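PDB 3PDU: 3-hydroxyisobutyrate dehydrogenase family protein from Geobacter sulfurreducens, which probably reduces succinic semialdehyde to gamma-hydroxybutyrate with NADPH, as a member of the beta-hydroxyacid dehydrogenase family. Local coordinates for residues E187-G192 with G200-V205; Q180-L185 with K217-M222; A69-V74 with T103-A108; E83-G88 with A107-R112. All blocks are in the same frame, centred on the assembly; numbering follows the deposited sequence. Where two conformers were deposited one is given.

Contact 1: residues E187-G192 with G200-V205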
loop_
_atom_site.group_PDB
_atom_site.type_symbol
_atom_site.label_atom_id
_atom_site.label_comp_id
_atom_site.label_asym_id
_atom_site.label_seq_id
_atom_site.Cartn_x
_atom_site.Cartn_y
_atom_site.Cartn_z
ATOM N N GLU A 187 -10.911 -2.759 -8.617
ATOM C CA GLU A 187 -9.649 -2.839 -9.334
ATOM C C GLU A 187 -9.749 -3.890 -10.437
ATOM O O GLU A 187 -9.214 -3.713 -11.521
ATOM C CB GLU A 187 -8.470 -3.141 -8.379
ATOM C CG GLU A 187 -7.997 -1.906 -7.634
ATOM C CD GLU A 187 -6.768 -2.120 -6.760
ATOM O OE1 GLU A 187 -6.391 -1.150 -6.037
ATOM O OE2 GLU A 187 -6.179 -3.232 -6.800
ATOM N N GLY A 188 -10.443 -4.986 -10.154
ATOM C CA GLY A 188 -10.598 -6.041 -11.139
ATOM C C GLY A 188 -11.376 -5.547 -12.343
ATOM O O GLY A 188 -10.995 -5.768 -13.498
ATOM N N MET A 189 -12.465 -4.847 -12.079
ATOM C CA MET A 189 -13.299 -4.353 -13.166
ATOM C C MET A 189 -12.573 -3.263 -13.954
ATOM O O MET A 189 -12.679 -3.192 -15.186
ATOM C CB MET A 189 -14.647 -3.857 -12.623
ATOM C CG MET A 189 -15.567 -3.279 -13.694
ATOM S SD MET A 189 -16.270 -4.560 -14.775
ATOM C CE MET A 189 -17.411 -5.363 -13.645
ATOM N N ALA A 190 -11.815 -2.425 -13.255
ATOM C CA ALA A 190 -11.051 -1.371 -13.921
ATOM C C ALA A 190 -9.990 -1.965 -14.853
ATOM O O ALA A 190 -9.866 -1.555 -16.005
ATOM C CB ALA A 190 -10.411 -0.425 -12.888
ATOM N N LEU A 191 -9.235 -2.941 -14.354
ATOM C CA LEU A 191 -8.220 -3.605 -15.156
ATOM C C LEU A 191 -8.891 -4.318 -16.327
ATOM O O LEU A 191 -8.417 -4.250 -17.454
ATOM C CB LEU A 191 -7.424 -4.604 -14.304
ATOM C CG LEU A 191 -6.345 -5.439 -15.009
ATOM C CD1 LEU A 191 -5.279 -4.551 -15.640
ATOM C CD2 LEU A 191 -5.699 -6.419 -14.009
ATOM N N GLY A 192 -9.997 -4.997 -16.044
ATOM C CA GLY A 192 -10.770 -5.699 -17.057
ATOM C C GLY A 192 -11.179 -4.823 -18.228
ATOM O O GLY A 192 -10.960 -5.186 -19.389
ATOM N N GLY A 200 -19.749 -7.518 -18.034
ATOM C CA GLY A 200 -20.810 -8.478 -17.760
ATOM C C GLY A 200 -20.318 -9.919 -17.748
ATOM O O GLY A 200 -20.740 -10.731 -16.917
ATOM N N GLN A 201 -19.422 -10.248 -18.671
ATOM C CA GLN A 201 -18.829 -11.584 -18.690
ATOM C C GLN A 201 -17.947 -11.808 -17.476
ATOM O O GLN A 201 -17.972 -12.878 -16.882
ATOM C CB GLN A 201 -18.008 -11.818 -19.956
ATOM C CG GLN A 201 -18.628 -12.759 -20.939
ATOM C CD GLN A 201 -17.755 -12.965 -22.162
ATOM O OE1 GLN A 201 -16.777 -12.244 -22.367
ATOM N NE2 GLN A 201 -18.104 -13.948 -22.980
ATOM N N LEU A 202 -17.147 -10.808 -17.111
ATOM C CA LEU A 202 -16.337 -10.915 -15.904
ATOM C C LEU A 202 -17.224 -11.263 -14.702
ATOM O O LEU A 202 -16.907 -12.171 -13.924
ATOM C CB LEU A 202 -15.559 -9.613 -15.643
ATOM C CG LEU A 202 -14.879 -9.481 -14.279
ATOM C CD1 LEU A 202 -13.928 -10.635 -13.990
ATOM C CD2 LEU A 202 -14.142 -8.146 -14.191
ATOM N N LEU A 203 -18.336 -10.545 -14.546
ATOM C CA LEU A 203 -19.255 -10.808 -13.429
ATOM C C LEU A 203 -19.839 -12.220 -13.501
ATOM O O LEU A 203 -20.050 -12.889 -12.480
ATOM C CB LEU A 203 -20.379 -9.763 -13.389
ATOM C CG LEU A 203 -19.902 -8.364 -12.972
ATOM C CD1 LEU A 203 -21.015 -7.334 -13.056
ATOM C CD2 LEU A 203 -19.287 -8.383 -11.572
ATOM N N GLU A 204 -20.110 -12.672 -14.717
ATOM C CA GLU A 204 -20.678 -13.998 -14.916
ATOM C C GLU A 204 -19.653 -15.069 -14.532
ATOM O O GLU A 204 -20.000 -16.087 -13.932
ATOM C CB GLU A 204 -21.115 -14.152 -16.375
ATOM C CG GLU A 204 -21.324 -15.577 -16.831
ATOM C CD GLU A 204 -21.620 -15.656 -18.326
ATOM O OE1 GLU A 204 -21.923 -14.603 -18.929
ATOM O OE2 GLU A 204 -21.547 -16.765 -18.895
ATOM N N VAL A 205 -18.391 -14.837 -14.870
ATOM C CA VAL A 205 -17.333 -15.768 -14.478
ATOM C C VAL A 205 -17.167 -15.806 -12.954
ATOM O O VAL A 205 -17.048 -16.883 -12.359
ATOM C CB VAL A 205 -15.999 -15.443 -15.175
ATOM C CG1 VAL A 205 -14.854 -16.256 -14.573
ATOM C CG2 VAL A 205 -16.127 -15.711 -16.676
#

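Contact 2: residues Q180-L185 with K217-M222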
loop_
_atom_site.group_PDB
_atom_site.type_symbol
_atom_site.label_atom_id
_atom_site.label_comp_id
_atom_site.label_asym_id
_atom_site.label_seq_id
_atom_site.Cartn_x
_atom_site.Cartn_y
_atom_site.Cartn_z
ATOM N N GLN A 180 -12.217 -4.086 1.670
ATOM C CA GLN A 180 -11.185 -4.654 0.814
ATOM C C GLN A 180 -11.790 -5.449 -0.347
ATOM O O GLN A 180 -11.240 -5.459 -1.455
ATOM C CB GLN A 180 -10.220 -5.508 1.630
ATOM C CG GLN A 180 -9.411 -4.688 2.649
ATOM C CD GLN A 180 -8.313 -5.504 3.315
ATOM O OE1 GLN A 180 -8.320 -5.706 4.529
ATOM N NE2 GLN A 180 -7.370 -5.968 2.523
ATOM N N MET A 181 -12.919 -6.121 -0.112
ATOM C CA MET A 181 -13.601 -6.811 -1.216
ATOM C C MET A 181 -14.078 -5.849 -2.286
ATOM O O MET A 181 -14.048 -6.170 -3.487
ATOM C CB MET A 181 -14.786 -7.643 -0.724
ATOM C CG MET A 181 -14.369 -8.959 -0.076
ATOM S SD MET A 181 -15.810 -9.872 0.500
ATOM C CE MET A 181 -16.618 -10.321 -1.039
ATOM N N MET A 182 -14.536 -4.673 -1.862
ATOM C CA MET A 182 -15.052 -3.693 -2.822
ATOM C C MET A 182 -13.915 -3.112 -3.660
ATOM O O MET A 182 -14.060 -2.940 -4.878
ATOM C CB MET A 182 -15.830 -2.574 -2.125
ATOM C CG MET A 182 -16.483 -1.580 -3.105
ATOM S SD MET A 182 -17.833 -2.344 -4.031
ATOM C CE MET A 182 -17.231 -2.108 -5.703
ATOM N N THR A 183 -12.776 -2.813 -3.028
ATOM C CA THR A 183 -11.646 -2.311 -3.811
ATOM C C THR A 183 -11.075 -3.413 -4.714
ATOM O O THR A 183 -10.615 -3.139 -5.813
ATOM C CB THR A 183 -10.516 -1.665 -2.957
ATOM O OG1 THR A 183 -10.014 -2.608 -1.991
ATOM C CG2 THR A 183 -11.006 -0.396 -2.269
ATOM N N ALA A 184 -11.131 -4.659 -4.254
ATOM C CA ALA A 184 -10.708 -5.782 -5.086
ATOM C C ALA A 184 -11.573 -5.886 -6.343
ATOM O O ALA A 184 -11.055 -5.945 -7.460
ATOM C CB ALA A 184 -10.750 -7.088 -4.295
ATOM N N LEU A 185 -12.891 -5.901 -6.157
ATOM C CA LEU A 185 -13.819 -5.927 -7.288
ATOM C C LEU A 185 -13.627 -4.716 -8.198
ATOM O O LEU A 185 -13.584 -4.853 -9.427
ATOM C CB LEU A 185 -15.276 -6.013 -6.813
ATOM C CG LEU A 185 -16.326 -6.006 -7.932
ATOM C CD1 LEU A 185 -16.240 -7.300 -8.726
ATOM C CD2 LEU A 185 -17.725 -5.844 -7.357
ATOM N N LYS A 217 -22.523 -9.466 -7.154
ATOM C CA LYS A 217 -23.611 -9.418 -8.134
ATOM C C LYS A 217 -24.277 -8.039 -8.179
ATOM O O LYS A 217 -24.472 -7.465 -9.253
ATOM C CB LYS A 217 -24.636 -10.521 -7.840
ATOM C CG LYS A 217 -25.938 -10.380 -8.609
ATOM C CD LYS A 217 -26.767 -11.664 -8.539
ATOM C CE LYS A 217 -26.082 -12.803 -9.287
ATOM N NZ LYS A 217 -26.862 -14.073 -9.237
ATOM N N GLY A 218 -24.612 -7.505 -7.008
ATOM C CA GLY A 218 -25.284 -6.219 -6.919
ATOM C C GLY A 218 -24.392 -5.023 -7.224
ATOM O O GLY A 218 -24.755 -4.150 -8.019
ATOM N N LYS A 219 -23.223 -4.966 -6.600
ATOM C CA LYS A 219 -22.320 -3.836 -6.841
ATOM C C LYS A 219 -21.779 -3.876 -8.269
ATOM O O LYS A 219 -21.511 -2.830 -8.866
ATOM C CB LYS A 219 -21.166 -3.803 -5.826
ATOM C CG LYS A 219 -21.604 -3.755 -4.349
ATOM C CD LYS A 219 -22.625 -2.620 -4.075
ATOM C CE LYS A 219 -22.952 -2.519 -2.569
ATOM N NZ LYS A 219 -23.963 -1.437 -2.300
ATOM N N GLY A 220 -21.610 -5.082 -8.809
ATOM C CA GLY A 220 -21.135 -5.233 -10.175
ATOM C C GLY A 220 -22.008 -4.488 -11.171
ATOM O O GLY A 220 -21.516 -3.881 -12.128
ATOM N N GLN A 221 -23.316 -4.527 -10.954
ATOM C CA GLN A 221 -24.229 -3.826 -11.846
ATOM C C GLN A 221 -24.068 -2.308 -11.753
ATOM O O GLN A 221 -24.240 -1.610 -12.748
ATOM C CB GLN A 221 -25.680 -4.242 -11.595
ATOM C CG GLN A 221 -25.981 -5.672 -12.054
ATOM C CD GLN A 221 -25.655 -5.901 -13.530
ATOM O OE1 GLN A 221 -26.062 -5.121 -14.403
ATOM N NE2 GLN A 221 -24.915 -6.976 -13.815
ATOM N N MET A 222 -23.747 -1.798 -10.568
ATOM C CA MET A 222 -23.440 -0.375 -10.435
ATOM C C MET A 222 -22.205 -0.026 -11.250
ATOM O O MET A 222 -22.144 1.026 -11.896
ATOM C CB MET A 222 -23.168 -0.005 -8.977
ATOM C CG MET A 222 -24.375 -0.001 -8.094
ATOM S SD MET A 222 -23.912 0.589 -6.455
ATOM C CE MET A 222 -25.438 0.289 -5.565
#

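Contact 3: residues A69-V74 with T103-A108. With NAP (NADP nicotinamide-adenine-dinucleotide phosphate), chain I.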
loop_
_atom_site.group_PDB
_atom_site.type_symbol
_atom_site.label_atom_id
_atom_site.label_comp_id
_atom_site.label_asym_id
_atom_site.label_seq_id
_atom_site.Cartn_x
_atom_site.Cartn_y
_atom_site.Cartn_z
ATOM N N ALA A 69 -18.274 10.360 16.628
ATOM C CA ALA A 69 -18.529 11.736 17.038
ATOM C C ALA A 69 -20.022 11.969 17.275
ATOM O O ALA A 69 -20.415 12.582 18.275
ATOM C CB ALA A 69 -17.983 12.721 16.008
ATOM N N ALA A 70 -20.854 11.490 16.352
ATOM C CA ALA A 70 -22.306 11.630 16.508
ATOM C C ALA A 70 -22.810 10.884 17.742
ATOM O O ALA A 70 -23.626 11.413 18.514
ATOM C CB ALA A 70 -23.040 11.138 15.261
ATOM N N ALA A 71 -22.339 9.651 17.918
ATOM C CA ALA A 71 -22.765 8.827 19.046
ATOM C C ALA A 71 -22.416 9.495 20.367
ATOM O O ALA A 71 -23.198 9.482 21.309
ATOM C CB ALA A 71 -22.121 7.440 18.979
ATOM N N ARG A 72 -21.220 10.048 20.448
ATOM C CA ARG A 72 -20.808 10.725 21.665
ATOM C C ARG A 72 -21.570 12.024 21.906
ATOM O O ARG A 72 -21.925 12.331 23.034
ATOM C CB ARG A 72 -19.308 11.010 21.650
ATOM C CG ARG A 72 -18.457 9.773 21.889
ATOM C CD ARG A 72 -16.979 10.098 21.698
ATOM N NE ARG A 72 -16.122 8.942 21.957
ATOM C CZ ARG A 72 -15.634 8.643 23.157
ATOM N NH1 ARG A 72 -15.933 9.408 24.199
ATOM N NH2 ARG A 72 -14.853 7.582 23.321
ATOM N N GLU A 73 -21.817 12.793 20.854
ATOM C CA GLU A 73 -22.547 14.041 21.033
ATOM C C GLU A 73 -23.983 13.766 21.500
ATOM O O GLU A 73 -24.497 14.456 22.372
ATOM C CB GLU A 73 -22.536 14.876 19.750
ATOM C CG GLU A 73 -23.307 16.184 19.869
ATOM C CD GLU A 73 -23.086 17.114 18.682
ATOM O OE1 GLU A 73 -22.340 16.732 17.749
ATOM O OE2 GLU A 73 -23.658 18.230 18.689
ATOM N N VAL A 74 -24.626 12.749 20.932
ATOM C CA VAL A 74 -25.995 12.422 21.336
ATOM C C VAL A 74 -26.049 11.884 22.781
ATOM O O VAL A 74 -27.002 12.124 23.513
ATOM C CB VAL A 74 -26.667 11.460 20.312
ATOM C CG1 VAL A 74 -27.914 10.806 20.896
ATOM C CG2 VAL A 74 -27.031 12.237 19.039
ATOM N N THR A 103 -17.806 1.481 24.842
ATOM C CA THR A 103 -17.508 1.234 26.252
ATOM C C THR A 103 -17.773 2.475 27.093
ATOM O O THR A 103 -18.386 2.385 28.158
ATOM C CB THR A 103 -16.051 0.774 26.476
ATOM O OG1 THR A 103 -15.869 -0.518 25.891
ATOM C CG2 THR A 103 -15.741 0.694 27.965
ATOM N N ALA A 104 -17.322 3.632 26.609
ATOM C CA ALA A 104 -17.498 4.891 27.346
ATOM C C ALA A 104 -18.978 5.277 27.483
ATOM O O ALA A 104 -19.426 5.731 28.543
ATOM C CB ALA A 104 -16.717 6.024 26.687
ATOM N N ILE A 105 -19.735 5.101 26.406
ATOM C CA ILE A 105 -21.167 5.383 26.433
ATOM C C ILE A 105 -21.856 4.447 27.420
ATOM O O ILE A 105 -22.641 4.883 28.262
ATOM C CB ILE A 105 -21.796 5.251 25.029
ATOM C CG1 ILE A 105 -21.320 6.408 24.146
ATOM C CG2 ILE A 105 -23.319 5.228 25.117
ATOM C CD1 ILE A 105 -21.618 6.226 22.655
ATOM N N GLY A 106 -21.530 3.161 27.341
ATOM C CA GLY A 106 -22.111 2.183 28.242
ATOM C C GLY A 106 -21.809 2.475 29.702
ATOM O O GLY A 106 -22.701 2.437 30.552
ATOM N N ALA A 107 -20.551 2.774 30.011
ATOM C CA ALA A 107 -20.200 3.092 31.396
ATOM C C ALA A 107 -20.978 4.307 31.908
ATOM O O ALA A 107 -21.442 4.325 33.054
ATOM C CB ALA A 107 -18.691 3.309 31.538
ATOM N N ALA A 108 -21.147 5.312 31.053
ATOM C CA ALA A 108 -21.878 6.514 31.446
ATOM C C ALA A 108 -23.362 6.230 31.693
ATOM O O ALA A 108 -23.933 6.670 32.697
ATOM C CB ALA A 108 -21.714 7.601 30.402
HETATM P PA NAP I . -26.789 8.381 7.416
HETATM O O1A NAP I . -25.662 9.237 7.008
HETATM O O2A NAP I . -27.869 8.303 6.418
HETATM O O5B NAP I . -27.375 8.825 8.832
HETATM C C5B NAP I . -26.591 9.265 9.910
HETATM C C4B NAP I . -27.541 9.656 11.042
HETATM O O4B NAP I . -26.780 10.197 12.113
HETATM C C3B NAP I . -28.546 10.744 10.638
HETATM O O3B NAP I . -29.729 10.538 11.389
HETATM C C2B NAP I . -27.876 12.018 11.125
HETATM O O2B NAP I . -28.732 13.078 11.473
HETATM C C1B NAP I . -27.232 11.496 12.392
HETATM N N9A NAP I . -26.119 12.334 12.853
HETATM C C8A NAP I . -24.900 12.533 12.264
HETATM N N7A NAP I . -24.195 13.377 13.064
HETATM C C5A NAP I . -24.940 13.691 14.143
HETATM C C6A NAP I . -24.699 14.488 15.254
HETATM N N6A NAP I . -23.527 15.117 15.397
HETATM N N1A NAP I . -25.690 14.618 16.198
HETATM C C2A NAP I . -26.897 13.960 16.056
HETATM N N3A NAP I . -27.126 13.169 14.951
HETATM C C4A NAP I . -26.158 13.043 14.015
HETATM O O3 NAP I . -26.129 6.959 7.743
HETATM P PN NAP I . -26.701 5.466 7.801
HETATM O O1N NAP I . -26.325 4.795 6.544
HETATM O O2N NAP I . -28.093 5.508 8.315
HETATM O O5D NAP I . -25.710 4.927 8.947
HETATM C C5D NAP I . -26.001 4.999 10.325
HETATM C C4D NAP I . -25.027 4.053 11.016
HETATM O O4D NAP I . -25.255 2.731 10.568
HETATM C C3D NAP I . -23.587 4.373 10.631
HETATM O O3D NAP I . -22.763 4.063 11.745
HETATM C C2D NAP I . -23.271 3.398 9.516
HETATM O O2D NAP I . -21.883 3.113 9.410
HETATM C C1D NAP I . -24.068 2.201 10.020
HETATM N N1N NAP I . -24.457 1.211 9.016
HETATM C C2N NAP I . -24.879 1.593 7.772
HETATM C C3N NAP I . -25.272 0.625 6.843
HETATM C C7N NAP I . -25.773 1.014 5.470
HETATM O O7N NAP I . -25.782 0.035 4.477
HETATM N N7N NAP I . -26.172 2.257 5.189
HETATM C C4N NAP I . -25.234 -0.721 7.203
HETATM C C5N NAP I . -24.823 -1.101 8.481
HETATM C C6N NAP I . -24.447 -0.116 9.387
HETATM P P2B NAP I . -29.105 14.206 10.385
HETATM O O1X NAP I . -29.424 15.427 11.197
HETATM O O2X NAP I . -27.926 14.416 9.459
HETATM O O3X NAP I . -30.285 13.754 9.577
#

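Contact 4: residues E83-G88 with A107-R112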
loop_
_atom_site.group_PDB
_atom_site.type_symbol
_atom_site.label_atom_id
_atom_site.label_comp_id
_atom_site.label_asym_id
_atom_site.label_seq_id
_atom_site.Cartn_x
_atom_site.Cartn_y
_atom_site.Cartn_z
ATOM N N GLU A 83 -28.987 12.879 30.126
ATOM C CA GLU A 83 -29.860 13.793 30.868
ATOM C C GLU A 83 -31.263 13.217 31.059
ATOM O O GLU A 83 -32.063 13.759 31.810
ATOM C CB GLU A 83 -29.952 15.158 30.179
ATOM C CG GLU A 83 -28.624 15.903 30.096
ATOM C CD GLU A 83 -28.788 17.358 29.666
ATOM O OE1 GLU A 83 -29.935 17.780 29.392
ATOM O OE2 GLU A 83 -27.769 18.082 29.602
ATOM N N GLY A 84 -31.564 12.123 30.369
ATOM C CA GLY A 84 -32.872 11.501 30.491
ATOM C C GLY A 84 -32.880 10.049 30.950
ATOM O O GLY A 84 -33.814 9.626 31.621
ATOM N N ILE A 85 -31.855 9.281 30.587
ATOM C CA ILE A 85 -31.834 7.848 30.904
ATOM C C ILE A 85 -31.727 7.616 32.408
ATOM O O ILE A 85 -31.194 8.452 33.131
ATOM C CB ILE A 85 -30.676 7.115 30.195
ATOM C CG1 ILE A 85 -30.959 5.609 30.103
ATOM C CG2 ILE A 85 -29.346 7.389 30.901
ATOM C CD1 ILE A 85 -31.886 5.223 28.975
ATOM N N GLY A 86 -32.242 6.485 32.880
ATOM C CA GLY A 86 -32.221 6.164 34.302
ATOM C C GLY A 86 -33.271 5.119 34.633
ATOM O O GLY A 86 -33.944 4.609 33.732
ATOM N N GLY A 87 -33.397 4.789 35.919
ATOM C CA GLY A 87 -34.440 3.897 36.394
ATOM C C GLY A 87 -34.571 2.573 35.661
ATOM O O GLY A 87 -35.674 2.045 35.527
ATOM N N GLY A 88 -33.454 2.026 35.188
ATOM C CA GLY A 88 -33.485 0.752 34.495
ATOM C C GLY A 88 -33.814 0.843 33.014
ATOM O O GLY A 88 -33.838 -0.173 32.308
ATOM N N ALA A 107 -20.551 2.774 30.011
ATOM C CA ALA A 107 -20.200 3.092 31.396
ATOM C C ALA A 107 -20.978 4.307 31.908
ATOM O O ALA A 107 -21.442 4.325 33.054
ATOM C CB ALA A 107 -18.691 3.309 31.538
ATOM N N ALA A 108 -21.147 5.312 31.053
ATOM C CA ALA A 108 -21.878 6.514 31.446
ATOM C C ALA A 108 -23.362 6.230 31.693
ATOM O O ALA A 108 -23.933 6.670 32.697
ATOM C CB ALA A 108 -21.714 7.601 30.402
ATOM N N VAL A 109 -23.988 5.514 30.765
ATOM C CA VAL A 109 -25.398 5.175 30.884
ATOM C C VAL A 109 -25.627 4.351 32.148
ATOM O O VAL A 109 -26.573 4.591 32.903
ATOM C CB VAL A 109 -25.876 4.366 29.670
ATOM C CG1 VAL A 109 -27.211 3.678 29.967
ATOM C CG2 VAL A 109 -25.962 5.264 28.438
ATOM N N THR A 110 -24.752 3.379 32.371
ATOM C CA THR A 110 -24.856 2.514 33.539
ATOM C C THR A 110 -24.749 3.313 34.839
ATOM O O THR A 110 -25.457 3.039 35.810
ATOM C CB THR A 110 -23.787 1.404 33.526
ATOM O OG1 THR A 110 -23.924 0.627 32.332
ATOM C CG2 THR A 110 -23.965 0.484 34.735
ATOM N N ALA A 111 -23.878 4.315 34.850
ATOM C CA ALA A 111 -23.677 5.117 36.044
ATOM C C ALA A 111 -24.894 5.994 36.338
ATOM O O ALA A 111 -25.087 6.422 37.471
ATOM C CB ALA A 111 -22.409 5.961 35.925
ATOM N N ARG A 112 -25.710 6.253 35.316
ATOM C CA ARG A 112 -26.947 7.006 35.489
ATOM C C ARG A 112 -28.103 6.088 35.861
ATOM O O ARG A 112 -29.230 6.541 36.036
ATOM C CB ARG A 112 -27.301 7.771 34.212
ATOM C CG ARG A 112 -26.343 8.890 33.863
ATOM C CD ARG A 112 -26.722 10.189 34.560
ATOM N NE ARG A 112 -26.049 11.329 33.940
ATOM C CZ ARG A 112 -26.375 12.602 34.143
ATOM N NH1 ARG A 112 -27.376 12.913 34.957
ATOM N NH2 ARG A 112 -25.700 13.567 33.527
HETATM O O HOH W 1 -30.680 8.937 36.371
HETATM O O HOH W 2 -31.810 5.911 37.859
#

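Contact 1: residues E187-G192 with G200-V205
Leu202 is the first residue of segment 200-205 to reach helix segment 187-192, and its CD2 methyl lies against backbone as much as side chain. Leu202 CD2 sits 4.0 Å from Met189 CA and the same 4.0 Å from Gly188 O, with Met189 SD close by at 4.2 Å. Its CA-CB bond faces the other helix, and CG anti to the backbone N (chi1 169°) brings CD2 onto Gly188 and Met189. Glycine suits position 192, where a beta carbon would press on both this methyl and Gly188 O. One residue on, Leu203 meets the terminal methyl of Met189. Bends at its second and third torsions bring Met189 CE over the fork of the isopropyl group, 4.0 Å from Leu203 CG; flexible methionine can fold its tip to fit a neighbour. Glu204 turns outward to a salt bridge with Lys157 of the second subunit. No hydrogen bond joins the segments, which run at 136°, roughly antiparallel, with axes 10.7 Å apart. They belong to the all-helical C-terminal part of the beta-hydroxyacid dehydrogenase fold, built around long helix 166-194, where Leu223 and Leu224 of helix 214-225 and Phe282 of helix 282-285 also pack on Met189.

Contact 2: residues Q180-L185 with K217-M222
Lys219 meets Met182 and Leu185 through the aliphatic foot of its side chain rather than through its charge. Its CA-CB bond points toward segment 180-185, but the chain then folds at chi2 (-52°) and carries the ammonium group away. What remains against the other helix is a pair of methylenes: Lys219 CG lies 4.0 Å from Met182 SD, and Lys219 CB is almost as close, at 4.1 Å from the same sulfur. The two side chains cross at about a right angle, so the thioether lies across the root of the lysine. Met182 gets there with CG anti to its backbone N and two further bends that bring its end nearer the partner. A lysine fits this edge position because its hydrocarbon part can share a buried surface while its nitrogen goes elsewhere, here to a salt bridge with Asp277.

Leu185 is the other main contributor. Facing the second helix, Leu185 sets its CD2 4.3 Å from Lys219 CB and 4.2 Å from Gly220 N, so the methyl lies on the backbone there; the CA atoms of Leu185 and Gly220 are 7.9 Å apart.

The helix segments are inclined at 46° with their axes 11.2 Å apart, and the small patch between them contains no hydrogen bond. It lies in the all-helical C-terminal part of the fold. Leu185 is packed further by Phe216 and Leu223 of helix 214-225 and by Leu206 of helix 199-208, and thus packs against both of these helices from helix 166-194.

Contact 3: residues A69-V74 with T103-A108
Arg72 and Ile105 mark the closest backbone approach of two nearly parallel helix segments, their CA atoms 7.2 Å apart; the axes diverge by only 13° and lie 10.6 Å from each other. Between them the CD1 methyl of Ile105 does most of the filling. Its CG1 branch is anti to the carbonyl carbon and extended at chi2 (167°), which carries Ile105 CD1 across to Ala71, 3.9 Å from CB and equally close to Ala71 O. The long Ile105 thus spans the gap to the short Ala71. At the partly exposed margin Arg72 stretches out, and its NH2 passes 4.2 Å from Ala104 CB; the guanidinium is steadied by Thr101, whose OG1 accepts a bond from Arg72 NE.

Other residues of helix segment 69-74 hold NADP. Glu73 accepts a fairly straight hydrogen bond (161°) at OE1 from adenine N6A, 3.1 Å away, close to the ring plane. Over one face of the adenine, Ala70 CB lies 3.3 Å from N7A and Val74 CG2 3.4 Å from C2A. Parallel helices between successive parallel strands (60-63, 90-93 and 115-122) of the mixed sheet, one lining the adenine pocket, are characteristic of a Rossmann-type dinucleotide-binding domain.

Contact 4: residues E83-G88 with A107-R112
Ile85 and Arg112 pack through carbon: CG2 of the isoleucine rests 3.9 Å from Arg112 CB, their side chains meeting at a slant. Ile85 has chi1 at -159°, which sets CG1 anti to the backbone N and leaves CG2 in the cramped place between N and the carbonyl carbon. The beta-branched chain can thus touch two partners, since Ile85 CG1 lies 4.2 Å from Val109 CG1 while CG2 serves the arginine. Arg112 CB touches Ile85 because the CA-CB bond faces the loop; a bend at chi2 (-87°) then redirects the guanidinium along the exposed surface, an amphipathic use to which arginine is well suited. Arg112 NH2 stays 6.3 Å from Glu83 OE2, near enough perhaps for a mild attraction without a salt bridge.

Gly86 follows with backbone angles that a beta carbon would obstruct. Its CA lies 3.5 Å from Arg112 O in a CA-H...O contact. Two waters meet Arg112 O: one, 2.8 Å away, also reaches Ile85 O weakly, and the other accepts from Gly87 N. Segments 83-88 and 107-112 share no direct conventional hydrogen bond, though Gly88 pairs with Gly113 just beyond. The chemistry implies an apolar patch of Ile85 and Val109, closed at its exposed edge by Arg112, with waters supplementing that direct backbone link.

From the N terminus, segments 69-74 and 83-88 come first, and both find their partners on helix 99-111: contact 3 closes on its middle and contact 4 on its C-terminal end. Contact 4 opens within the loop of contact 3, and both end on the same stretch, sharing Ala107 and Ala108, with centres 12 Å apart; together they fasten the adenine-side helix and the loop before strand 90-93 to one helix of the cofactor domain. The chain then enters long helix 166-194. Contact 2 opens on it and contact 1 opens a little later, but contact 1 closes first, nested inside contact 2. This second pair gathers helices 199-208 and 214-225 onto helix 166-194, on the opposite side of the chain's centre.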